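Mevalonate 3-kinase (PDB 4RKS) phosphorylates (R)-mevalonate on its 3-hydroxyl with ATP, giving mevalonate 3-phosphate in an alternative isoprenoid pathway of extreme acidophiles. Local coordinates at residues S27-T32 with G162-G167; A54-S59 with L325-G330. All coordinates share one frame; numbering follows the deposited sequence.

Interaction 1: S27-T32 with G162-G167. With MEV ((R)-mevalonate), chain C.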
loop_
_atom_site.group_PDB
_atom_site.type_symbol
_atom_site.label_atom_id
_atom_site.label_comp_id
_atom_site.label_asym_id
_atom_site.label_seq_id
_atom_site.Cartn_x
_atom_site.Cartn_y
_atom_site.Cartn_z
ATOM N N SER A 27 1.195 -8.120 -15.886
ATOM C CA SER A 27 1.189 -6.766 -15.325
ATOM C C SER A 27 2.112 -6.693 -14.120
ATOM O O SER A 27 2.583 -7.718 -13.646
ATOM C CB SER A 27 -0.228 -6.345 -14.943
ATOM O OG SER A 27 -0.792 -7.268 -14.028
ATOM N N THR A 28 2.351 -5.478 -13.625
ATOM C CA THR A 28 3.279 -5.223 -12.516
ATOM C C THR A 28 2.746 -4.062 -11.654
ATOM O O THR A 28 2.308 -3.065 -12.194
ATOM C CB THR A 28 4.708 -4.865 -13.047
ATOM O OG1 THR A 28 5.239 -5.968 -13.792
ATOM C CG2 THR A 28 5.690 -4.501 -11.894
ATOM N N ALA A 29 2.772 -4.184 -10.330
ATOM C CA ALA A 29 2.512 -3.017 -9.472
ATOM C C ALA A 29 3.507 -2.990 -8.310
ATOM O O ALA A 29 4.246 -3.969 -8.086
ATOM C CB ALA A 29 1.078 -3.022 -8.961
ATOM N N TYR A 30 3.519 -1.878 -7.572
ATOM C CA TYR A 30 4.476 -1.645 -6.488
ATOM C C TYR A 30 3.770 -1.555 -5.144
ATOM O O TYR A 30 2.646 -1.058 -5.075
ATOM C CB TYR A 30 5.288 -0.359 -6.779
ATOM C CG TYR A 30 5.961 -0.493 -8.112
ATOM C CD1 TYR A 30 7.071 -1.318 -8.254
ATOM C CD2 TYR A 30 5.443 0.121 -9.244
ATOM C CE1 TYR A 30 7.673 -1.490 -9.470
ATOM C CE2 TYR A 30 6.036 -0.053 -10.486
ATOM C CZ TYR A 30 7.155 -0.865 -10.584
ATOM O OH TYR A 30 7.762 -1.065 -11.791
ATOM N N PRO A 31 4.435 -2.026 -4.072
ATOM C CA PRO A 31 3.858 -1.984 -2.726
ATOM C C PRO A 31 3.709 -0.563 -2.205
ATOM O O PRO A 31 4.167 0.414 -2.807
ATOM C CB PRO A 31 4.862 -2.788 -1.885
ATOM C CG PRO A 31 6.175 -2.555 -2.589
ATOM C CD PRO A 31 5.825 -2.530 -4.063
ATOM N N THR A 32 3.014 -0.431 -1.084
ATOM C CA THR A 32 2.653 0.892 -0.619
ATOM C C THR A 32 2.952 1.088 0.869
ATOM O O THR A 32 3.125 0.119 1.623
ATOM C CB THR A 32 1.150 1.183 -0.884
ATOM O OG1 THR A 32 0.348 0.321 -0.081
ATOM C CG2 THR A 32 0.810 0.935 -2.344
ATOM N N GLY A 162 -5.925 1.089 -4.300
ATOM C CA GLY A 162 -5.861 2.343 -5.041
ATOM C C GLY A 162 -4.522 3.063 -4.945
ATOM O O GLY A 162 -4.137 3.791 -5.861
ATOM N N ARG A 163 -3.823 2.884 -3.826
ATOM C CA ARG A 163 -2.513 3.495 -3.640
ATOM C C ARG A 163 -1.577 3.003 -4.732
ATOM O O ARG A 163 -0.836 3.767 -5.341
ATOM C CB ARG A 163 -1.932 3.149 -2.262
ATOM C CG ARG A 163 -2.599 3.793 -1.067
ATOM C CD ARG A 163 -2.071 3.131 0.233
ATOM N NE ARG A 163 -2.634 3.722 1.441
ATOM C CZ ARG A 163 -2.358 3.315 2.682
ATOM N NH1 ARG A 163 -1.527 2.301 2.890
ATOM N NH2 ARG A 163 -2.918 3.925 3.718
ATOM N N SER A 164 -1.623 1.701 -4.971
ATOM C CA SER A 164 -0.722 1.088 -5.914
ATOM C C SER A 164 -1.235 1.229 -7.349
ATOM O O SER A 164 -0.446 1.260 -8.280
ATOM C CB SER A 164 -0.509 -0.382 -5.550
ATOM O OG SER A 164 0.335 -1.010 -6.493
ATOM N N LEU A 165 -2.552 1.323 -7.529
ATOM C CA LEU A 165 -3.103 1.461 -8.875
ATOM C C LEU A 165 -2.661 2.786 -9.510
ATOM O O LEU A 165 -2.226 2.819 -10.653
ATOM C CB LEU A 165 -4.638 1.358 -8.849
ATOM C CG LEU A 165 -5.335 1.397 -10.214
ATOM C CD1 LEU A 165 -4.850 0.279 -11.115
ATOM C CD2 LEU A 165 -6.861 1.350 -10.065
ATOM N N PHE A 166 -2.744 3.876 -8.755
ATOM C CA PHE A 166 -2.500 5.195 -9.329
ATOM C C PHE A 166 -1.066 5.689 -9.136
ATOM O O PHE A 166 -0.531 6.433 -9.967
ATOM C CB PHE A 166 -3.491 6.195 -8.750
ATOM C CG PHE A 166 -4.889 5.990 -9.254
ATOM C CD1 PHE A 166 -5.268 6.482 -10.492
ATOM C CD2 PHE A 166 -5.807 5.288 -8.505
ATOM C CE1 PHE A 166 -6.555 6.286 -10.975
ATOM C CE2 PHE A 166 -7.109 5.086 -8.979
ATOM C CZ PHE A 166 -7.475 5.588 -10.213
ATOM N N GLY A 167 -0.438 5.256 -8.063
ATOM C CA GLY A 167 0.973 5.547 -7.876
ATOM C C GLY A 167 1.237 6.868 -7.189
ATOM O O GLY A 167 0.316 7.609 -6.870
HETATM C C8 MEV C . -3.847 -0.581 5.480
HETATM O O8 MEV C . -4.915 -1.426 5.095
HETATM C C2 MEV C . -3.534 -0.859 6.934
HETATM C C3 MEV C . -2.220 -0.326 7.478
HETATM O O7 MEV C . -1.125 -0.640 6.657
HETATM C C4 MEV C . -2.274 1.182 7.656
HETATM C C5 MEV C . -1.965 1.954 6.386
HETATM O O3 MEV C . -0.969 1.662 5.657
HETATM O O4 MEV C . -2.730 2.885 6.039
HETATM C C6 MEV C . -2.011 -0.985 8.824
HETATM O O HOH W 1 2.387 0.717 -8.290
#

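Interaction 2: A54-S59 with L325-G330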
loop_
_atom_site.group_PDB
_atom_site.type_symbol
_atom_site.label_atom_id
_atom_site.label_comp_id
_atom_site.label_asym_id
_atom_site.label_seq_id
_atom_site.Cartn_x
_atom_site.Cartn_y
_atom_site.Cartn_z
ATOM N N ALA A 54 -4.358 8.171 3.265
ATOM C CA ALA A 54 -3.436 8.585 2.213
ATOM C C ALA A 54 -2.211 7.662 2.172
ATOM O O ALA A 54 -1.871 7.013 3.160
ATOM C CB ALA A 54 -2.999 10.057 2.418
ATOM N N GLY A 55 -1.549 7.590 1.026
ATOM C CA GLY A 55 -0.398 6.715 0.929
ATOM C C GLY A 55 0.526 7.000 -0.235
ATOM O O GLY A 55 0.218 7.816 -1.107
ATOM N N ILE A 56 1.661 6.305 -0.243
ATOM C CA ILE A 56 2.629 6.371 -1.345
ATOM C C ILE A 56 2.929 4.968 -1.855
ATOM O O ILE A 56 2.914 4.019 -1.072
ATOM C CB ILE A 56 3.978 6.982 -0.908
ATOM C CG1 ILE A 56 4.388 6.380 0.437
ATOM C CG2 ILE A 56 3.927 8.483 -0.867
ATOM C CD1 ILE A 56 5.754 6.838 0.939
ATOM N N ALA A 57 3.211 4.835 -3.148
ATOM C CA ALA A 57 3.798 3.603 -3.673
ATOM C C ALA A 57 5.324 3.716 -3.620
ATOM O O ALA A 57 5.873 4.790 -3.859
ATOM C CB ALA A 57 3.331 3.337 -5.087
ATOM N N TYR A 58 6.006 2.621 -3.293
ATOM C CA TYR A 58 7.471 2.643 -3.235
ATOM C C TYR A 58 8.079 1.449 -3.967
ATOM O O TYR A 58 7.387 0.467 -4.257
ATOM C CB TYR A 58 7.952 2.650 -1.783
ATOM C CG TYR A 58 7.791 1.307 -1.065
ATOM C CD1 TYR A 58 6.610 0.986 -0.405
ATOM C CD2 TYR A 58 8.829 0.373 -1.043
ATOM C CE1 TYR A 58 6.461 -0.216 0.259
ATOM C CE2 TYR A 58 8.685 -0.849 -0.392
ATOM C CZ TYR A 58 7.495 -1.135 0.259
ATOM O OH TYR A 58 7.322 -2.334 0.913
ATOM N N SER A 59 9.375 1.545 -4.264
ATOM C CA SER A 59 10.164 0.375 -4.640
ATOM C C SER A 59 11.580 0.669 -4.163
ATOM O O SER A 59 11.756 1.540 -3.318
ATOM C CB SER A 59 10.122 0.112 -6.145
ATOM O OG SER A 59 10.586 -1.195 -6.459
ATOM N N LEU A 325 14.699 2.904 -0.173
ATOM C CA LEU A 325 13.457 2.964 -0.947
ATOM C C LEU A 325 13.238 4.316 -1.627
ATOM O O LEU A 325 13.809 5.329 -1.227
ATOM C CB LEU A 325 12.258 2.663 -0.040
ATOM C CG LEU A 325 12.270 1.382 0.796
ATOM C CD1 LEU A 325 11.011 1.272 1.656
ATOM C CD2 LEU A 325 12.412 0.160 -0.093
ATOM N N ARG A 326 12.382 4.331 -2.645
ATOM C CA ARG A 326 12.001 5.579 -3.287
ATOM C C ARG A 326 10.533 5.547 -3.727
ATOM O O ARG A 326 9.954 4.475 -3.902
ATOM C CB ARG A 326 12.904 5.869 -4.487
ATOM C CG ARG A 326 12.851 4.834 -5.583
ATOM C CD ARG A 326 13.381 5.405 -6.895
ATOM N NE ARG A 326 14.667 6.079 -6.733
ATOM C CZ ARG A 326 15.416 6.511 -7.745
ATOM N NH1 ARG A 326 15.011 6.335 -8.997
ATOM N NH2 ARG A 326 16.575 7.113 -7.504
ATOM N N ILE A 327 9.945 6.724 -3.909
ATOM C CA ILE A 327 8.544 6.826 -4.346
ATOM C C ILE A 327 8.441 6.482 -5.828
ATOM O O ILE A 327 9.206 7.007 -6.615
ATOM C CB ILE A 327 7.971 8.238 -4.128
ATOM C CG1 ILE A 327 8.102 8.672 -2.665
ATOM C CG2 ILE A 327 6.526 8.334 -4.641
ATOM C CD1 ILE A 327 7.818 7.601 -1.690
ATOM N N VAL A 328 7.512 5.609 -6.215
ATOM C CA VAL A 328 7.363 5.261 -7.629
ATOM C C VAL A 328 5.909 5.430 -8.119
ATOM O O VAL A 328 5.042 5.912 -7.367
ATOM C CB VAL A 328 7.856 3.822 -7.910
ATOM C CG1 VAL A 328 9.347 3.683 -7.534
ATOM C CG2 VAL A 328 7.017 2.786 -7.153
ATOM N N GLY A 329 5.656 5.040 -9.373
ATOM C CA GLY A 329 4.373 5.273 -10.040
ATOM C C GLY A 329 3.372 4.126 -9.896
ATOM O O GLY A 329 3.556 3.235 -9.061
ATOM N N GLY A 330 2.323 4.137 -10.725
ATOM C CA GLY A 330 1.222 3.183 -10.599
ATOM C C GLY A 330 1.410 1.866 -11.347
ATOM O O GLY A 330 2.444 1.644 -11.968
#

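Interaction 1: S27-T32 with G162-G167
A buried helix-on-strand contact joins Ala29, Tyr30 and Thr32, at an irregular part of strand 24-34, to Arg163 and Ser164 on the last turn of helix 161-166. One direct hydrogen bond spans it: Ser164 OG gives its proton to Tyr30 O at 2.7 Å. The hydroxyl is swung anti to its own backbone N (chi1 178°), which carries it across to the strand, and it meets the carbonyl at a C=O...O angle of 139°, tilted moderately from the carbonyl plane. Ser164 OG also rests against Ala29 CB at 3.3 Å. A water makes a second bridge, accepting from Tyr30 N and donating to Ser164 O, so both backbone polar atoms of Tyr30 are tied to one serine. This is the N-terminal half of a GHMP kinase, where helices back the sheet beside the substrate pocket, and the residue just before the serine, Arg163, reaches into that pocket. Thr32 lies across the arginine at about a right angle, its CG2 3.5 Å from Arg163 CB. Beyond Thr32 the Arg163 side chain runs extended from CG to NE and ends in a two-pronged grip on the mevalonate carboxylate: Arg163 NH1 binds mevalonate O3 at 2.9 Å and Arg163 NH2 binds mevalonate O4 at 2.6 Å, both nearly straight. Ala132 of helix 128-141 packs against both Ala29 and Ser164.

Interaction 2: A54-S59 with L325-G330
Segment 54-59 of strand 53-59 and segment 325-330 pair antiparallel over a short length, their strand axes 4.7 Å apart at closest approach and their directions 139° apart, well twisted from strict antiparallel. Ser59 and Arg326 form the hydrogen-bonded pair, with Ser59 N to Arg326 O at 3.0 Å and Arg326 N to Ser59 O at 2.9 Å. Tyr58 and Ile327 make the non-hydrogen-bonded pair next to it, CA to CA 4.5 Å, and there Tyr58 CA also sends a CA-H...O contact to Arg326 O. One step further Val328 N binds Ala57 O at 3.0 Å, but the donor stands well above the carbonyl plane, 47° out of it, as the chain turns away toward Gly329.

The apolar side chains lie mainly on the side of Ile56, Tyr58, Leu325 and Ile327. There Ile56 and Ile327 cross at about a right angle and meet methyl to methyl, Ile56 CD1 to Ile327 CD1 at 3.4 Å, tighter than usual for carbons. Leu325 brings both its methyls to the Tyr58 ring, Leu325 CD1 lying 3.6 Å from Tyr58 CD2, in an oblique approach. On the Ser59 side Val328 spreads its two methyls along the partner: Val328 CG1 lies by Ser59 CB at 3.9 Å, while CG2 packs on the carbonyl group of Tyr58.

Strand 193-199 pairs antiparallel with 321-327, and its Ile195 touches Ile56, Leu325 and Ile327. Strand 24-34 borders 53-59, with Ile33 against Ile56 and Tyr58, and its Tyr30 reaches Val328; strand 169-174 adds Leu169 beside Ile56.

In the fold
From the N terminus, strand 24-34 comes first and is followed by its antiparallel neighbour 53-59. Interaction 1 closes a loop of 129 residues when helix 161-166 returns to the first strand; interaction 2 closes a much longer one of 265 residues, when the strand 321-327 near the C terminus comes back to the second. Because the segments alternate along the chain, the two loops cross. They touch where Pro31 O probably accepts a hydrogen bond from Tyr58 N, their centres 8 Å apart. Together they join strands and a helix of the N-terminal domain to a late strand that also pairs with 193-199.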